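Local coordinates for putative fimbrium anchoring subunit Fim4B (Bacteroides ovatus, PDB 5CAG), which probably serves as a fimbrium-anchoring subunit, a predicted lipoprotein of the bacterial outer membrane, at residues F149-K154 / I275-D280; I231-K236 / I249-I254. All blocks are in the same frame, centred on the assembly; numbering follows the deposited sequence.

Contact 1 of 2, residues F149-K154 / I275-D280; sequences FAVEAK and IELPPD
The last part of the long strand 134-154 is joined here by the extended chain that begins at the two-residue strand 274-275 and runs on toward strand 283-284. One backbone bond ties the pair: Ile275 N donates to Ala150 O over 2.8 Å, nearly straight at 167° and almost along the C=O axis. Ala150 also pairs through its backbone with Pro273, so Ile275 continues a short parallel pairing with strand 134-154. The other side of 149-154 is paired with strand 197-205 in this fimbrillin-superfamily fold. Ile275 then turns its longer branch inward: CG1 stands anti to the carbonyl carbon, beside the backbone N (chi1 -62°), and the extended chain brings CD1 to 3.6 Å from Phe149 CB, obliquely to the ring. Phe149 holds its own ring carbon CG between backbone N and carbonyl carbon, where its large flat surface suits a buried place beside Leu233 and Leu235. Val151, beta-branched as befits a strand, sets CG2 anti to its backbone N; this methyl lies 3.4 Å from Ile275 O and 3.8 Å from Leu277 CD1. Leu277, partly exposed, reaches in obliquely with CD1 while its chain departs, and Ile283 touches both it and Val151.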
loop_
_atom_site.group_PDB
_atom_site.type_symbol
_atom_site.label_atom_id
_atom_site.label_comp_id
_atom_site.label_asym_id
_atom_site.label_seq_id
_atom_site.Cartn_x
_atom_site.Cartn_y
_atom_site.Cartn_z
ATOM N N PHE A 149 2.278 -12.177 12.986
ATOM C CA PHE A 149 2.586 -13.588 13.211
ATOM C C PHE A 149 3.417 -13.743 14.470
ATOM O O PHE A 149 3.947 -12.766 15.018
ATOM C CB PHE A 149 3.315 -14.219 12.011
ATOM C CG PHE A 149 4.750 -13.770 11.858
ATOM C CD1 PHE A 149 5.782 -14.442 12.508
ATOM C CD2 PHE A 149 5.071 -12.665 11.082
ATOM C CE1 PHE A 149 7.099 -14.001 12.401
ATOM C CE2 PHE A 149 6.400 -12.251 10.953
ATOM C CZ PHE A 149 7.400 -12.916 11.621
ATOM N N ALA A 150 3.543 -14.986 14.908
ATOM C CA ALA A 150 4.382 -15.358 16.029
ATOM C C ALA A 150 5.011 -16.714 15.721
ATOM O O ALA A 150 4.333 -17.593 15.184
ATOM C CB ALA A 150 3.579 -15.393 17.317
ATOM N N VAL A 151 6.323 -16.852 15.941
ATOM C CA VAL A 151 6.958 -18.127 15.682
ATOM C C VAL A 151 7.900 -18.441 16.841
ATOM O O VAL A 151 8.542 -17.560 17.414
ATOM C CB VAL A 151 7.618 -18.223 14.294
ATOM C CG1 VAL A 151 8.727 -17.209 14.123
ATOM C CG2 VAL A 151 8.122 -19.628 14.010
ATOM N N GLU A 152 7.902 -19.702 17.227
ATOM C CA GLU A 152 8.704 -20.203 18.319
ATOM C C GLU A 152 10.165 -20.331 17.879
ATOM O O GLU A 152 10.419 -20.874 16.801
ATOM C CB GLU A 152 8.120 -21.549 18.720
ATOM C CG GLU A 152 8.326 -21.948 20.160
ATOM C CD GLU A 152 7.694 -23.298 20.412
ATOM O OE1 GLU A 152 6.442 -23.364 20.438
ATOM O OE2 GLU A 152 8.445 -24.299 20.493
ATOM N N ALA A 153 11.122 -19.815 18.693
ATOM C CA ALA A 153 12.560 -19.881 18.397
ATOM C C ALA A 153 13.431 -20.109 19.663
ATOM O O ALA A 153 13.347 -19.362 20.655
ATOM C CB ALA A 153 13.001 -18.633 17.674
ATOM N N LYS A 154 14.282 -21.153 19.601
ATOM C CA LYS A 154 15.182 -21.553 20.686
ATOM C C LYS A 154 16.428 -20.671 20.729
ATOM O O LYS A 154 16.956 -20.277 19.682
ATOM C CB LYS A 154 15.588 -23.033 20.522
ATOM C CG LYS A 154 16.245 -23.689 21.749
ATOM C CD LYS A 154 16.607 -25.169 21.512
ATOM C CE LYS A 154 17.642 -25.702 22.484
ATOM N NZ LYS A 154 17.986 -27.137 22.230
ATOM N N ILE A 275 2.962 -19.487 13.642
ATOM C CA ILE A 275 3.474 -20.168 12.483
ATOM C C ILE A 275 4.119 -21.430 13.070
ATOM O O ILE A 275 5.185 -21.379 13.689
ATOM C CB ILE A 275 4.416 -19.291 11.633
ATOM C CG1 ILE A 275 3.672 -18.064 11.091
ATOM C CG2 ILE A 275 5.001 -20.105 10.493
ATOM C CD1 ILE A 275 4.517 -17.070 10.247
ATOM N N GLU A 276 3.378 -22.537 12.996
ATOM C CA GLU A 276 3.818 -23.850 13.462
ATOM C C GLU A 276 4.834 -24.419 12.473
ATOM O O GLU A 276 4.636 -24.339 11.251
ATOM C CB GLU A 276 2.628 -24.803 13.634
ATOM C CG GLU A 276 2.180 -24.992 15.073
ATOM C CD GLU A 276 0.776 -25.543 15.209
ATOM O OE1 GLU A 276 0.609 -26.784 15.157
ATOM O OE2 GLU A 276 -0.163 -24.725 15.343
ATOM N N LEU A 277 5.944 -24.939 13.002
ATOM C CA LEU A 277 6.997 -25.505 12.182
ATOM C C LEU A 277 7.121 -26.984 12.460
ATOM O O LEU A 277 6.949 -27.384 13.615
ATOM C CB LEU A 277 8.327 -24.798 12.475
ATOM C CG LEU A 277 8.517 -23.398 11.897
ATOM C CD1 LEU A 277 9.744 -22.737 12.488
ATOM C CD2 LEU A 277 8.660 -23.432 10.388
ATOM N N PRO A 278 7.453 -27.833 11.459
ATOM C CA PRO A 278 7.679 -29.258 11.779
ATOM C C PRO A 278 8.838 -29.375 12.775
ATOM O O PRO A 278 9.661 -28.444 12.812
ATOM C CB PRO A 278 8.012 -29.892 10.426
ATOM C CG PRO A 278 8.429 -28.771 9.555
ATOM C CD PRO A 278 7.730 -27.536 10.037
ATOM N N PRO A 279 8.954 -30.454 13.598
ATOM C CA PRO A 279 10.051 -30.509 14.593
ATOM C C PRO A 279 11.446 -30.559 13.942
ATOM O O PRO A 279 12.470 -30.211 14.557
ATOM C CB PRO A 279 9.714 -31.746 15.408
ATOM C CG PRO A 279 8.214 -31.900 15.214
ATOM C CD PRO A 279 8.064 -31.608 13.764
ATOM N N ASP A 280 11.432 -30.895 12.647
ATOM C CA ASP A 280 12.539 -30.954 11.711
ATOM C C ASP A 280 13.078 -29.522 11.400
ATOM O O ASP A 280 14.287 -29.294 11.461
ATOM C CB ASP A 280 12.002 -31.659 10.440
ATOM C CG ASP A 280 12.941 -31.754 9.249
ATOM O OD1 ASP A 280 14.129 -32.134 9.449
ATOM O OD2 ASP A 280 12.467 -31.541 8.104
#

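Contact 2 of 2, residues I231-K236 / I249-I254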
loop_
_atom_site.group_PDB
_atom_site.type_symbol
_atom_site.label_atom_id
_atom_site.label_comp_id
_atom_site.label_asym_id
_atom_site.label_seq_id
_atom_site.Cartn_x
_atom_site.Cartn_y
_atom_site.Cartn_z
ATOM N N ILE A 231 5.823 -16.624 -1.384
ATOM C CA ILE A 231 5.887 -15.656 -0.294
ATOM C C ILE A 231 6.832 -16.168 0.771
ATOM O O ILE A 231 6.546 -17.166 1.425
ATOM C CB ILE A 231 4.498 -15.315 0.256
ATOM C CG1 ILE A 231 3.618 -14.771 -0.879
ATOM C CG2 ILE A 231 4.609 -14.292 1.391
ATOM C CD1 ILE A 231 2.214 -14.505 -0.509
ATOM N N ILE A 232 7.963 -15.474 0.948
ATOM C CA ILE A 232 8.991 -15.900 1.881
ATOM C C ILE A 232 9.271 -14.873 2.991
ATOM O O ILE A 232 9.597 -13.709 2.748
ATOM C CB ILE A 232 10.271 -16.273 1.106
ATOM C CG1 ILE A 232 10.071 -17.579 0.343
ATOM C CG2 ILE A 232 11.464 -16.412 2.027
ATOM C CD1 ILE A 232 9.793 -17.387 -1.057
ATOM N N LEU A 233 9.150 -15.358 4.218
ATOM C CA LEU A 233 9.429 -14.663 5.456
ATOM C C LEU A 233 10.860 -14.977 5.823
ATOM O O LEU A 233 11.246 -16.155 5.783
ATOM C CB LEU A 233 8.473 -15.159 6.531
ATOM C CG LEU A 233 8.100 -14.172 7.574
ATOM C CD1 LEU A 233 6.805 -14.570 8.224
ATOM C CD2 LEU A 233 9.159 -14.077 8.612
ATOM N N ILE A 234 11.672 -13.926 6.119
ATOM C CA ILE A 234 13.091 -14.085 6.464
ATOM C C ILE A 234 13.333 -13.443 7.799
ATOM O O ILE A 234 13.012 -12.275 7.986
ATOM C CB ILE A 234 14.104 -13.561 5.400
ATOM C CG1 ILE A 234 13.730 -13.945 3.939
ATOM C CG2 ILE A 234 15.501 -14.071 5.724
ATOM C CD1 ILE A 234 12.845 -12.843 3.116
ATOM N N LEU A 235 13.866 -14.206 8.735
ATOM C CA LEU A 235 14.188 -13.690 10.053
ATOM C C LEU A 235 15.704 -13.620 10.167
ATOM O O LEU A 235 16.386 -14.658 10.098
ATOM C CB LEU A 235 13.564 -14.566 11.151
ATOM C CG LEU A 235 12.033 -14.626 11.210
ATOM C CD1 LEU A 235 11.581 -15.616 12.279
ATOM C CD2 LEU A 235 11.412 -13.230 11.456
ATOM N N LYS A 236 16.240 -12.384 10.238
ATOM C CA LYS A 236 17.683 -12.158 10.313
ATOM C C LYS A 236 18.056 -11.983 11.776
ATOM O O LYS A 236 17.729 -10.954 12.361
ATOM C CB LYS A 236 18.078 -10.948 9.453
ATOM C CG LYS A 236 19.546 -10.845 9.104
ATOM C CD LYS A 236 19.730 -10.155 7.754
ATOM C CE LYS A 236 20.825 -9.130 7.777
ATOM N NZ LYS A 236 22.184 -9.673 7.430
ATOM N N ILE A 249 11.395 -18.880 5.894
ATOM C CA ILE A 249 10.116 -19.603 6.007
ATOM C C ILE A 249 9.246 -19.282 4.813
ATOM O O ILE A 249 9.064 -18.113 4.490
ATOM C CB ILE A 249 9.354 -19.280 7.308
ATOM C CG1 ILE A 249 10.190 -19.591 8.538
ATOM C CG2 ILE A 249 8.002 -20.001 7.357
ATOM C CD1 ILE A 249 9.847 -18.714 9.687
ATOM N N ASP A 250 8.692 -20.323 4.177
ATOM C CA ASP A 250 7.789 -20.226 3.039
ATOM C C ASP A 250 6.367 -20.194 3.587
ATOM O O ASP A 250 5.854 -21.213 4.064
ATOM C CB ASP A 250 8.020 -21.402 2.084
ATOM C CG ASP A 250 7.292 -21.327 0.757
ATOM O OD1 ASP A 250 6.187 -20.754 0.719
ATOM O OD2 ASP A 250 7.778 -21.940 -0.220
ATOM N N VAL A 251 5.755 -19.002 3.563
ATOM C CA VAL A 251 4.404 -18.790 4.076
ATOM C C VAL A 251 3.381 -18.698 2.941
ATOM O O VAL A 251 2.231 -18.321 3.211
ATOM C CB VAL A 251 4.304 -17.551 4.994
ATOM C CG1 VAL A 251 5.107 -17.730 6.280
ATOM C CG2 VAL A 251 4.721 -16.293 4.260
ATOM N N THR A 252 3.771 -19.057 1.691
ATOM C CA THR A 252 2.865 -18.978 0.544
ATOM C C THR A 252 1.484 -19.588 0.862
ATOM O O THR A 252 0.481 -18.889 0.689
ATOM C CB THR A 252 3.451 -19.615 -0.727
ATOM O OG1 THR A 252 4.811 -19.216 -0.897
ATOM C CG2 THR A 252 2.671 -19.228 -1.969
ATOM N N GLU A 253 1.424 -20.841 1.365
ATOM C CA GLU A 253 0.108 -21.451 1.616
ATOM C C GLU A 253 -0.625 -20.907 2.864
ATOM O O GLU A 253 -1.830 -21.126 2.966
ATOM C CB GLU A 253 0.155 -23.003 1.692
ATOM C CG GLU A 253 0.474 -23.767 0.404
ATOM C CD GLU A 253 0.086 -23.167 -0.938
ATOM O OE1 GLU A 253 -1.107 -22.834 -1.136
ATOM O OE2 GLU A 253 0.982 -23.068 -1.810
ATOM N N ILE A 254 0.059 -20.215 3.789
ATOM C CA ILE A 254 -0.614 -19.740 5.004
ATOM C C ILE A 254 -0.696 -18.222 5.092
ATOM O O ILE A 254 -1.119 -17.707 6.130
ATOM C CB ILE A 254 0.071 -20.306 6.283
ATOM C CG1 ILE A 254 1.565 -19.941 6.388
ATOM C CG2 ILE A 254 -0.122 -21.781 6.385
ATOM C CD1 ILE A 254 1.966 -19.430 7.755
#
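Four hydrogen bonds join 231-236 to 249-254, three between backbones and one that uses a threonine hydroxyl. Leu233 and Ile249 form an antiparallel hydrogen-bonded pair: Leu233 N gives to Ile249 O (2.8 Å), and Ile249 N returns to Leu233 O over 2.7 Å, practically straight at 178°. At the neighbouring non-hydrogen-bonded pair, Ile232 with Asp250, the CA of Ile232 approaches Ile249 O at 3.4 Å in a CA-H...O contact, while Ile232's backbone bonds outward to Asp167 of strand 159-167. Next along, Ile231 O accepts from Val251 N (2.9 Å), the most bent of the four at 143°, as the chain starts to leave the sheet. Ile231 N is then met by a side chain: Thr252 OG1, held beside its own backbone N (chi1 -45°), accepts at 2.8 Å. The same hydroxyl donates a hydrogen bond to Asp250 OD1 (2.6 Å), reaching it from above the carboxylate plane. That oxygen also takes Thr252 N nearly along its C-O axis, closing an Asx turn, and two donors on one oxygen should help keep the carboxylate ionised. Threonine suits the place because its hydroxyl can accept from Ile231 N and donate to the carboxylate at once. The remaining contacts are apolar: Ile231 CG2 meets Val251 CG2 at 3.5 Å, the two side chains crossing at about a right angle. Separately, Leu233 CD1 lies against Val251 CG1 at 4.1 Å. This is the open end of the antiparallel hairpin of strands 232-239 and 244-250, and here an Asx turn carries the chain out of the sheet.

How the contacts relate
Contacts 1 and 2 lie with their centres about 12 Å apart, on the same side of the chain's centre, and share one hydrophobic interior. The hairpin of contact 2 turns its leucines toward the strand of contact 1: Phe149 CE2 comes within 3.6 Å of Leu233 CD1, and Val151 CG1 within 3.8 Å of Leu235 CD1. Ile275 of segment 275-280 joins in, its CD1 3.9 Å from Leu233 CD1 and its CG1 4.0 Å from Ile254 CD1, just beyond the hairpin's exit. Leu258 of helix 255-258 touches both Phe149 and Ile275. In sequence, both segments of contact 2 fall between those of contact 1, so the chain after the hairpin comes back, through Ile275, to pack against it.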